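Protein (CD58) (Homo sapiens, PDB 1CCZ) serves as a cell-surface glycoprotein ligand for the adhesion receptor CD2, which it binds through an immunoglobulin-like domain. Local coordinates at residues S97-Y102 and C152-R157; D119-L124 and S133-T138. All coordinates share one frame; numbering follows the deposited sequence.

Interaction 1: residues S97-Y102 and C152-R157; sequences SKPMIY and CKAVNR
Pro99 lays CG of its pyrrolidine ring over the backbone from Cys152 O through Lys153 to Ala154 N. That single ring carbon stands 3.6 Å from Cys152 O and 3.7 Å from Ala154 N, so the proline covers the main chain between two side chains that both point back at it. Ala154 offers its methyl to the same corner of the ring, with CB 3.8 Å from Pro99 CG. The neighbouring ring carbon, Pro99 CB, lies 4.2 Å from Cys152 SG, a looser touch. This sulfur is anti to its own backbone N (chi1 -176°), a setting that places it near the proline while it is tied to Cys112 in a disulfide.

Two residues on, Ile101 lays its CG1-CD1 arm against Cys152 CB. CG1 is 3.9 Å from that carbon, and chi2 of 174° extends the arm to CD1, 3.8 Å from Cys152 CB. No hydrogen bond crosses between 97-102 and 152-157. Apolar contacts join them face to face, as expected where two sheets of an immunoglobulin-like sandwich meet around the disulfide.

Each segment finds its backbone partners within its own sheet. Met100 and Tyr102 bond to Glu113 and Thr111 in strand 109-113, which also supplies Cys112, whereas Cys152 and Ala154 bond to Glu163 and Glu161 in strand 159-165. Pro99 and Ile101 also lean on Glu161 and Glu165 of that strand. Strand 100-104 is one edge of the three-stranded sheet and faces strand 150-156, an inner strand of the four-stranded one.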
loop_
_atom_site.group_PDB
_atom_site.type_symbol
_atom_site.label_atom_id
_atom_site.label_comp_id
_atom_site.label_asym_id
_atom_site.label_seq_id
_atom_site.Cartn_x
_atom_site.Cartn_y
_atom_site.Cartn_z
ATOM N N SER A 97 1.837 12.373 0.332
ATOM C CA SER A 97 1.276 13.705 0.168
ATOM C C SER A 97 1.950 14.251 -1.110
ATOM O O SER A 97 2.697 13.524 -1.787
ATOM C CB SER A 97 1.574 14.600 1.373
ATOM O OG SER A 97 2.922 14.534 1.770
ATOM N N LYS A 98 1.690 15.502 -1.452
ATOM C CA LYS A 98 2.291 16.068 -2.644
ATOM C C LYS A 98 3.734 16.487 -2.344
ATOM O O LYS A 98 3.994 17.160 -1.340
ATOM C CB LYS A 98 1.464 17.260 -3.120
ATOM C CG LYS A 98 1.975 17.903 -4.402
ATOM C CD LYS A 98 1.632 19.389 -4.431
ATOM C CE LYS A 98 1.610 19.930 -5.859
ATOM N NZ LYS A 98 1.339 18.878 -6.902
ATOM N N PRO A 99 4.700 16.084 -3.202
ATOM C CA PRO A 99 6.094 16.460 -2.954
ATOM C C PRO A 99 6.347 17.967 -3.036
ATOM O O PRO A 99 5.607 18.706 -3.707
ATOM C CB PRO A 99 6.891 15.709 -4.032
ATOM C CG PRO A 99 5.935 14.820 -4.717
ATOM C CD PRO A 99 4.548 15.266 -4.425
ATOM N N MET A 100 7.386 18.406 -2.335
ATOM C CA MET A 100 7.814 19.801 -2.333
ATOM C C MET A 100 9.201 19.831 -2.986
ATOM O O MET A 100 10.060 18.993 -2.688
ATOM C CB MET A 100 7.952 20.350 -0.912
ATOM C CG MET A 100 6.704 21.007 -0.369
ATOM S SD MET A 100 7.005 21.898 1.191
ATOM C CE MET A 100 8.836 22.364 1.008
ATOM N N ILE A 101 9.409 20.793 -3.874
ATOM C CA ILE A 101 10.690 20.955 -4.524
ATOM C C ILE A 101 11.296 22.312 -4.144
ATOM O O ILE A 101 10.613 23.336 -4.166
ATOM C CB ILE A 101 10.541 20.910 -6.060
ATOM C CG1 ILE A 101 10.066 19.525 -6.505
ATOM C CG2 ILE A 101 11.864 21.293 -6.716
ATOM C CD1 ILE A 101 9.752 19.450 -7.979
ATOM N N TYR A 102 12.571 22.322 -3.766
ATOM C CA TYR A 102 13.250 23.581 -3.476
ATOM C C TYR A 102 14.716 23.450 -3.902
ATOM O O TYR A 102 15.168 22.354 -4.238
ATOM C CB TYR A 102 13.096 23.965 -2.009
ATOM C CG TYR A 102 13.622 22.968 -1.042
ATOM C CD1 TYR A 102 12.815 21.932 -0.564
ATOM C CD2 TYR A 102 14.909 23.094 -0.540
ATOM C CE1 TYR A 102 13.293 21.043 0.413
ATOM C CE2 TYR A 102 15.399 22.225 0.423
ATOM C CZ TYR A 102 14.591 21.205 0.904
ATOM O OH TYR A 102 15.093 20.384 1.894
ATOM N N CYS A 152 9.144 15.890 -9.696
ATOM C CA CYS A 152 9.435 14.960 -8.624
ATOM C C CYS A 152 8.167 14.215 -8.325
ATOM O O CYS A 152 7.100 14.809 -8.159
ATOM C CB CYS A 152 9.903 15.678 -7.381
ATOM S SG CYS A 152 10.365 14.472 -6.111
ATOM N N LYS A 153 8.274 12.901 -8.286
ATOM C CA LYS A 153 7.124 12.074 -8.014
ATOM C C LYS A 153 7.338 11.282 -6.727
ATOM O O LYS A 153 8.408 10.725 -6.499
ATOM C CB LYS A 153 6.914 11.131 -9.180
ATOM C CG LYS A 153 5.758 10.209 -9.010
ATOM C CD LYS A 153 5.778 9.140 -10.084
ATOM C CE LYS A 153 5.782 9.764 -11.472
ATOM N NZ LYS A 153 5.360 8.762 -12.504
ATOM N N ALA A 154 6.339 11.279 -5.856
ATOM C CA ALA A 154 6.416 10.483 -4.629
ATOM C C ALA A 154 5.473 9.314 -4.905
ATOM O O ALA A 154 4.312 9.508 -5.282
ATOM C CB ALA A 154 5.931 11.271 -3.431
ATOM N N VAL A 155 5.971 8.094 -4.749
ATOM C CA VAL A 155 5.132 6.941 -5.019
ATOM C C VAL A 155 5.342 5.769 -4.041
ATOM O O VAL A 155 6.426 5.558 -3.494
ATOM C CB VAL A 155 5.359 6.466 -6.500
ATOM C CG1 VAL A 155 6.824 6.388 -6.788
ATOM C CG2 VAL A 155 4.702 5.118 -6.750
ATOM N N ASN A 156 4.260 5.061 -3.768
ATOM C CA ASN A 156 4.316 3.861 -2.939
ATOM C C ASN A 156 3.267 2.931 -3.526
ATOM O O ASN A 156 2.577 3.284 -4.497
ATOM C CB ASN A 156 4.100 4.144 -1.434
ATOM C CG ASN A 156 2.690 4.599 -1.086
ATOM O OD1 ASN A 156 1.758 4.484 -1.877
ATOM N ND2 ASN A 156 2.537 5.119 0.121
ATOM N N ARG A 157 3.162 1.737 -2.968
ATOM C CA ARG A 157 2.223 0.750 -3.481
ATOM C C ARG A 157 0.784 1.201 -3.621
ATOM O O ARG A 157 0.066 0.681 -4.456
ATOM C CB ARG A 157 2.257 -0.496 -2.600
ATOM C CG ARG A 157 3.600 -1.185 -2.581
ATOM C CD ARG A 157 3.735 -2.031 -3.817
ATOM N NE ARG A 157 4.876 -2.931 -3.727
ATOM C CZ ARG A 157 5.004 -4.022 -4.471
ATOM N NH1 ARG A 157 4.051 -4.329 -5.349
ATOM N NH2 ARG A 157 6.083 -4.793 -4.346
#

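Interaction 2: residues D119-L124 and S133-T138; sequences DVELKL and SLRQKT
Arg135 reaches back across the open end of a beta hairpin, strands 121-126 and 129-134 of the immunoglobulin C2-set domain, from the centre of an inverse gamma turn. Its CB leads to CG, anti to the backbone N (chi1 -175°) and 3.9 Å from Val120 O. The chain then bends at chi2 and chi3. The guanidinium has Glu121 OE1 over one face, offset toward the rim and 3.3 Å from NH1. NH2 gives a long hydrogen bond to Asp119 O, 3.3 Å, from above the carbonyl plane. The Asp119 carboxylate is less certain, being one of two conformers; in this one CD passes 3.7 Å from OD1, NE lies 3.4 Å from OD1, and OD2 is over the opposite face, also toward the rim. The ion pairs, Asp119 OD1 with NE and Glu121 OE1 with NH1, act through charge alone, since both oxygens lie well out of the guanidinium plane. Glu121 also takes Lys123 NZ on OE2, extending the network along the strand.

Next along the hairpin, Leu122 and Leu134 form an antiparallel hydrogen-bonded pair. The Leu122 side chain lies against 136-138, its CD1 on the backbone of Lys137 and Thr138. Its CG rests 3.4 Å from Gln136 O, a carbonyl oxygen buried here with no polar partner in the model.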
loop_
_atom_site.group_PDB
_atom_site.type_symbol
_atom_site.label_atom_id
_atom_site.label_comp_id
_atom_site.label_asym_id
_atom_site.label_seq_id
_atom_site.Cartn_x
_atom_site.Cartn_y
_atom_site.Cartn_z
ATOM N N ASP A 119 6.716 3.642 3.107
ATOM C CA ASP A 119 7.618 3.042 2.105
ATOM C C ASP A 119 7.573 3.807 0.794
ATOM O O ASP A 119 7.279 3.273 -0.279
ATOM C CB ASP A 119 7.259 1.575 1.832
ATOM C CG ASP A 119 8.489 0.719 1.548
ATOM O OD1 ASP A 119 9.625 1.147 1.867
ATOM O OD2 ASP A 119 8.311 -0.387 1.004
ATOM N N VAL A 120 7.885 5.080 0.909
ATOM C CA VAL A 120 7.864 5.980 -0.207
ATOM C C VAL A 120 9.179 5.977 -0.984
ATOM O O VAL A 120 10.260 5.780 -0.434
ATOM C CB VAL A 120 7.577 7.414 0.314
ATOM C CG1 VAL A 120 7.628 8.434 -0.818
ATOM C CG2 VAL A 120 6.229 7.437 0.993
ATOM N N GLU A 121 9.052 6.203 -2.281
ATOM C CA GLU A 121 10.183 6.327 -3.168
ATOM C C GLU A 121 9.957 7.676 -3.871
ATOM O O GLU A 121 8.841 7.978 -4.295
ATOM C CB GLU A 121 10.155 5.208 -4.198
ATOM C CG GLU A 121 11.375 5.132 -5.058
ATOM C CD GLU A 121 11.438 3.832 -5.848
ATOM O OE1 GLU A 121 11.717 2.761 -5.234
ATOM O OE2 GLU A 121 11.202 3.891 -7.079
ATOM N N LEU A 122 10.998 8.491 -3.969
ATOM C CA LEU A 122 10.911 9.766 -4.672
ATOM C C LEU A 122 11.612 9.527 -6.013
ATOM O O LEU A 122 12.680 8.891 -6.061
ATOM C CB LEU A 122 11.641 10.861 -3.893
ATOM C CG LEU A 122 10.931 11.356 -2.626
ATOM C CD1 LEU A 122 11.793 12.419 -1.952
ATOM C CD2 LEU A 122 9.543 11.914 -2.979
ATOM N N LYS A 123 11.013 10.006 -7.098
ATOM C CA LYS A 123 11.592 9.845 -8.426
ATOM C C LYS A 123 11.735 11.226 -9.052
ATOM O O LYS A 123 10.790 12.016 -9.027
ATOM C CB LYS A 123 10.680 8.976 -9.269
ATOM C CG LYS A 123 10.469 7.617 -8.666
ATOM C CD LYS A 123 9.459 6.863 -9.473
ATOM C CE LYS A 123 10.072 5.615 -10.065
ATOM N NZ LYS A 123 9.682 4.369 -9.310
ATOM N N LEU A 124 12.912 11.531 -9.598
ATOM C CA LEU A 124 13.143 12.841 -10.195
ATOM C C LEU A 124 13.310 12.783 -11.709
ATOM O O LEU A 124 13.986 11.894 -12.242
ATOM C CB LEU A 124 14.374 13.484 -9.568
ATOM C CG LEU A 124 14.675 14.932 -9.947
ATOM C CD1 LEU A 124 13.618 15.862 -9.400
ATOM C CD2 LEU A 124 16.044 15.302 -9.402
ATOM N N SER A 133 16.049 7.852 -8.432
ATOM C CA SER A 133 14.997 7.361 -7.540
ATOM C C SER A 133 15.682 7.048 -6.220
ATOM O O SER A 133 16.831 6.614 -6.198
ATOM C CB SER A 133 14.367 6.088 -8.073
ATOM O OG SER A 133 13.659 6.345 -9.264
ATOM N N LEU A 134 14.991 7.294 -5.117
ATOM C CA LEU A 134 15.544 7.028 -3.799
ATOM C C LEU A 134 14.409 6.623 -2.874
ATOM O O LEU A 134 13.362 7.269 -2.840
ATOM C CB LEU A 134 16.237 8.277 -3.262
ATOM C CG LEU A 134 17.062 8.099 -1.998
ATOM C CD1 LEU A 134 18.263 7.178 -2.253
ATOM C CD2 LEU A 134 17.519 9.461 -1.539
ATOM N N ARG A 135 14.603 5.525 -2.150
ATOM C CA ARG A 135 13.596 5.035 -1.214
ATOM C C ARG A 135 13.799 5.856 0.073
ATOM O O ARG A 135 14.296 5.359 1.072
ATOM C CB ARG A 135 13.823 3.537 -0.975
ATOM C CG ARG A 135 12.788 2.849 -0.110
ATOM C CD ARG A 135 12.163 1.646 -0.822
ATOM N NE ARG A 135 10.804 1.949 -1.273
ATOM C CZ ARG A 135 10.195 1.373 -2.308
ATOM N NH1 ARG A 135 10.809 0.443 -3.026
ATOM N NH2 ARG A 135 8.962 1.740 -2.634
ATOM N N GLN A 136 13.436 7.132 0.018
ATOM C CA GLN A 136 13.592 8.048 1.146
ATOM C C GLN A 136 12.555 9.152 0.982
ATOM O O GLN A 136 11.957 9.273 -0.087
ATOM C CB GLN A 136 14.951 8.712 1.103
ATOM C CG GLN A 136 16.087 7.891 1.571
ATOM C CD GLN A 136 17.222 8.776 2.050
ATOM O OE1 GLN A 136 18.269 8.282 2.486
ATOM N NE2 GLN A 136 17.027 10.105 1.967
ATOM N N LYS A 137 12.366 9.973 2.015
ATOM C CA LYS A 137 11.393 11.054 1.913
ATOM C C LYS A 137 12.036 12.402 1.578
ATOM O O LYS A 137 11.382 13.449 1.556
ATOM C CB LYS A 137 10.537 11.117 3.176
ATOM C CG LYS A 137 9.428 10.084 3.109
ATOM C CD LYS A 137 8.449 10.319 4.211
ATOM C CE LYS A 137 7.366 9.301 4.172
ATOM N NZ LYS A 137 6.472 9.590 5.301
ATOM N N THR A 138 13.337 12.366 1.326
ATOM C CA THR A 138 14.045 13.545 0.874
ATOM C C THR A 138 15.108 13.020 -0.097
ATOM O O THR A 138 15.645 11.918 0.083
ATOM C CB THR A 138 14.642 14.362 2.025
ATOM O OG1 THR A 138 15.150 15.587 1.492
ATOM C CG2 THR A 138 15.761 13.617 2.727
#

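Interactions 1 and 2 lie about 8 Å apart, centre to centre, in the same immunoglobulin-like domain, and strands 121-126 and 150-156 join them as neighbours in the four-stranded sheet. Two probable backbone hydrogen bonds tie these strands together, Lys123 N to Lys153 O and Val155 N to Glu121 O. In chain order, 97-102 comes first, then both halves of interaction 2, and finally 152-157, so the hairpin contact falls between the two halves of interaction 1. One contact spans the interior between sheets while the other extends a sheet to its edge. Leu122, on the hairpin, also reaches interaction 1 directly, its CD2 3.7 Å from Ala154 CB.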